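Local coordinates for protein frataxin homolog, mitochondrial (Saccharomyces cerevisiae, PDB 3OEQ) that delivers ferrous iron for heme synthesis and iron-sulfur cluster assembly, oxidises it to the ferric form, and stores it as a ferrihydrite mineral by oligomerising, at residues C47-M58 with E61-K72. The protein carries 1 engineered substitution. Sequence-based numbering, arbitrary orientation.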
# COMPACT_ATOMS: atom_id res chain seq x y z
N CYS A 47 -33.12 -15.76 6.69
CA CYS A 47 -32.01 -16.20 5.84
C CYS A 47 -30.60 -15.54 5.93
O CYS A 47 -29.77 -15.70 5.02
CB CYS A 47 -32.48 -16.13 4.39
SG CYS A 47 -33.00 -14.44 3.99
N ILE A 48 -30.34 -14.80 7.01
CA ILE A 48 -28.98 -14.39 7.37
C ILE A 48 -28.78 -14.60 8.88
O ILE A 48 -28.78 -13.63 9.64
CB ILE A 48 -28.64 -12.93 6.89
CG1 ILE A 48 -29.19 -11.86 7.81
CG2 ILE A 48 -29.15 -12.67 5.48
CD1 ILE A 48 -29.00 -10.46 7.26
N PRO A 49 -28.61 -15.87 9.32
CA PRO A 49 -28.67 -16.24 10.76
C PRO A 49 -27.55 -15.74 11.69
O PRO A 49 -27.79 -15.64 12.90
CB PRO A 49 -28.68 -17.78 10.74
CG PRO A 49 -28.01 -18.14 9.47
CD PRO A 49 -28.37 -17.05 8.48
N ASP A 50 -26.36 -15.45 11.15
CA ASP A 50 -25.17 -15.11 11.95
C ASP A 50 -24.16 -14.20 11.24
O ASP A 50 -23.90 -14.33 10.05
CB ASP A 50 -24.46 -16.38 12.42
CG ASP A 50 -23.66 -16.17 13.70
OD1 ASP A 50 -23.63 -15.06 14.26
OD2 ASP A 50 -23.06 -17.14 14.17
N VAL A 51 -23.64 -13.23 12.01
CA VAL A 51 -22.40 -12.50 11.75
C VAL A 51 -21.53 -12.70 12.99
O VAL A 51 -22.02 -12.59 14.12
CB VAL A 51 -22.62 -10.98 11.56
CG1 VAL A 51 -22.31 -10.55 10.17
CG2 VAL A 51 -24.02 -10.56 11.96
N GLU A 52 -20.25 -13.01 12.81
CA GLU A 52 -19.30 -13.02 13.93
C GLU A 52 -18.00 -12.31 13.49
O GLU A 52 -17.59 -12.42 12.32
CB GLU A 52 -19.11 -14.46 14.46
CG GLU A 52 -19.06 -14.65 16.03
CD GLU A 52 -20.41 -14.48 16.75
OE1 GLU A 52 -20.73 -13.34 17.12
OE2 GLU A 52 -21.13 -15.48 16.98
N LEU A 53 -17.38 -11.56 14.41
CA LEU A 53 -16.11 -10.82 14.18
C LEU A 53 -15.04 -11.14 15.25
O LEU A 53 -15.15 -10.67 16.38
CB LEU A 53 -16.37 -9.31 14.12
CG LEU A 53 -15.34 -8.35 13.50
CD1 LEU A 53 -15.85 -6.96 13.56
CD2 LEU A 53 -14.00 -8.37 14.21
N SER A 54 -14.02 -11.93 14.87
CA SER A 54 -12.89 -12.45 15.72
C SER A 54 -11.86 -11.46 16.17
O SER A 54 -11.90 -10.87 17.26
CB SER A 54 -12.00 -13.32 14.81
OG SER A 54 -12.35 -14.67 14.89
N HIS A 55 -10.86 -11.40 15.29
CA HIS A 55 -9.71 -10.57 15.39
C HIS A 55 -9.43 -10.11 13.99
O HIS A 55 -8.58 -10.65 13.30
CB HIS A 55 -8.56 -11.34 16.01
CG HIS A 55 -8.64 -11.37 17.51
ND1 HIS A 55 -8.56 -12.54 18.24
CD2 HIS A 55 -8.85 -10.36 18.41
CE1 HIS A 55 -8.70 -12.25 19.52
NE2 HIS A 55 -8.87 -10.94 19.65
N GLY A 56 -10.21 -9.12 13.56
CA GLY A 56 -10.14 -8.65 12.19
C GLY A 56 -10.48 -9.68 11.12
O GLY A 56 -10.07 -9.55 9.97
N VAL A 57 -11.21 -10.72 11.52
CA VAL A 57 -11.82 -11.65 10.58
C VAL A 57 -13.31 -11.61 10.85
O VAL A 57 -13.72 -11.75 11.98
CB VAL A 57 -11.32 -13.09 10.76
CG1 VAL A 57 -11.95 -14.01 9.74
CG2 VAL A 57 -9.79 -13.13 10.66
N MET A 58 -14.10 -11.40 9.80
CA MET A 58 -15.54 -11.44 9.89
C MET A 58 -16.22 -12.53 9.04
O MET A 58 -15.98 -12.67 7.85
CB MET A 58 -16.13 -10.09 9.54
CG MET A 58 -17.64 -10.10 9.43
SD MET A 58 -18.22 -8.50 8.89
CE MET A 58 -18.45 -7.69 10.45
N GLU A 61 -22.80 -15.73 7.69
CA GLU A 61 -23.73 -16.79 7.22
C GLU A 61 -24.94 -16.28 6.46
O GLU A 61 -25.74 -15.51 6.96
CB GLU A 61 -24.27 -17.64 8.37
CG GLU A 61 -23.25 -18.10 9.36
CD GLU A 61 -22.83 -19.49 9.12
OE1 GLU A 61 -23.51 -20.41 9.59
OE2 GLU A 61 -21.81 -19.66 8.45
N ILE A 62 -25.06 -16.75 5.24
CA ILE A 62 -26.16 -16.38 4.40
C ILE A 62 -26.45 -17.66 3.60
O ILE A 62 -25.90 -17.82 2.50
CB ILE A 62 -25.78 -15.17 3.51
CG1 ILE A 62 -25.76 -13.89 4.35
CG2 ILE A 62 -26.74 -15.01 2.34
CD1 ILE A 62 -25.56 -12.69 3.53
N PRO A 63 -27.33 -18.56 4.15
CA PRO A 63 -27.58 -19.94 3.69
C PRO A 63 -28.03 -20.00 2.25
O PRO A 63 -27.68 -20.94 1.56
CB PRO A 63 -28.70 -20.41 4.60
CG PRO A 63 -28.55 -19.55 5.80
CD PRO A 63 -28.25 -18.23 5.24
N ALA A 64 -28.79 -19.01 1.80
CA ALA A 64 -29.07 -18.83 0.37
C ALA A 64 -27.84 -19.00 -0.56
O ALA A 64 -27.93 -19.66 -1.59
CB ALA A 64 -29.75 -17.47 0.15
N PHE A 65 -26.69 -18.42 -0.17
CA PHE A 65 -25.47 -18.41 -1.01
C PHE A 65 -24.25 -19.21 -0.52
O PHE A 65 -23.44 -19.66 -1.30
CB PHE A 65 -25.04 -16.97 -1.30
CG PHE A 65 -26.15 -16.10 -1.79
CD1 PHE A 65 -26.89 -16.45 -2.94
CD2 PHE A 65 -26.47 -14.92 -1.12
CE1 PHE A 65 -27.93 -15.64 -3.41
CE2 PHE A 65 -27.50 -14.10 -1.56
CZ PHE A 65 -28.24 -14.45 -2.72
N GLY A 66 -24.16 -19.41 0.79
CA GLY A 66 -22.95 -19.93 1.38
C GLY A 66 -22.38 -18.82 2.23
O GLY A 66 -22.98 -17.75 2.32
N THR A 67 -21.22 -19.06 2.83
CA THR A 67 -20.68 -18.15 3.88
C THR A 67 -19.55 -17.19 3.46
O THR A 67 -18.53 -17.62 2.97
CB THR A 67 -20.30 -18.90 5.17
OG1 THR A 67 -18.99 -19.45 5.03
CG2 THR A 67 -21.28 -19.99 5.45
N TYR A 68 -19.77 -15.90 3.67
CA TYR A 68 -18.81 -14.83 3.41
C TYR A 68 -17.70 -14.79 4.45
O TYR A 68 -17.95 -14.99 5.64
CB TYR A 68 -19.48 -13.45 3.48
CG TYR A 68 -20.40 -13.11 2.35
CD1 TYR A 68 -21.60 -13.79 2.16
CD2 TYR A 68 -20.10 -12.06 1.51
CE1 TYR A 68 -22.46 -13.46 1.12
CE2 TYR A 68 -20.95 -11.71 0.48
CZ TYR A 68 -22.13 -12.42 0.28
OH TYR A 68 -22.96 -12.07 -0.74
N VAL A 69 -16.48 -14.53 3.99
CA VAL A 69 -15.37 -14.24 4.87
C VAL A 69 -14.79 -12.85 4.54
O VAL A 69 -14.55 -12.54 3.37
CB VAL A 69 -14.31 -15.32 4.78
CG1 VAL A 69 -13.14 -14.98 5.75
CG2 VAL A 69 -14.92 -16.68 5.08
N ILE A 70 -14.62 -11.99 5.56
CA ILE A 70 -14.06 -10.62 5.38
C ILE A 70 -12.87 -10.35 6.35
O ILE A 70 -13.00 -10.50 7.53
CB ILE A 70 -15.17 -9.50 5.40
CG1 ILE A 70 -16.36 -9.91 4.52
CG2 ILE A 70 -14.60 -8.14 4.94
CD1 ILE A 70 -17.58 -9.05 4.66
N ASN A 71 -11.73 -9.95 5.80
CA ASN A 71 -10.42 -10.03 6.43
C ASN A 71 -9.64 -8.74 6.43
O ASN A 71 -9.70 -8.00 5.46
CB ASN A 71 -9.56 -10.99 5.61
CG ASN A 71 -9.52 -12.33 6.16
OD1 ASN A 71 -10.00 -12.56 7.25
ND2 ASN A 71 -8.93 -13.23 5.45
N LYS A 72 -8.89 -8.52 7.52
CA LYS A 72 -7.77 -7.59 7.58
C LYS A 72 -6.56 -8.26 6.93
O LYS A 72 -6.19 -9.34 7.34
CB LYS A 72 -7.43 -7.30 9.05
CG LYS A 72 -7.54 -5.83 9.49
CD LYS A 72 -7.25 -5.65 11.02
CE LYS A 72 -5.78 -5.87 11.40
NZ LYS A 72 -5.57 -6.24 12.81
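Met58 and Ile70 face each other as an antiparallel hydrogen-bonded pair, a worked example of how backbone and side chains divide the labour in the antiparallel sheet of the frataxin α/β sandwich, here across neighbouring strands 50-53, 57-61 and 68-71. Met58 N donates to Ile70 O (2.7 Å), Ile70 N returns a bond to Met58 O, and both donors lie in the plane of the carbonyl they meet; beyond them Lys72 N donates to Gly56 O. Met58 CB and Ile70 CB stand 4.3 Å apart, but the Met58 chain runs out with CG anti to the backbone N (chi1 172°) and bends at its thioether, carrying the end away from Ile70 to Leu33 and Leu34 of helix 25-37. On the reverse face Val57 CG1 and CG2 both face Asn71 OD1, each at 3.5 Å, the two side chains lying alongside. At the far end Glu61 N reaches Asp50 O through a bent bond (133°), while Glu61 CG lies against Asp50 CB at 3.7 Å and the Glu61 side chain crosses that of Pro49 at about a right angle. Next to it, Ile62 CG1 runs beside Ile48 CG2 (3.8 Å); an alanine here would probably leave that methyl without its neighbour and open a gap beside it. Apolar packing toward helix 25-37 thus coexists with an acidic opposite face, where Glu61 OE2 lies close to Glu13 OE2 of a second subunit, like charges brought together.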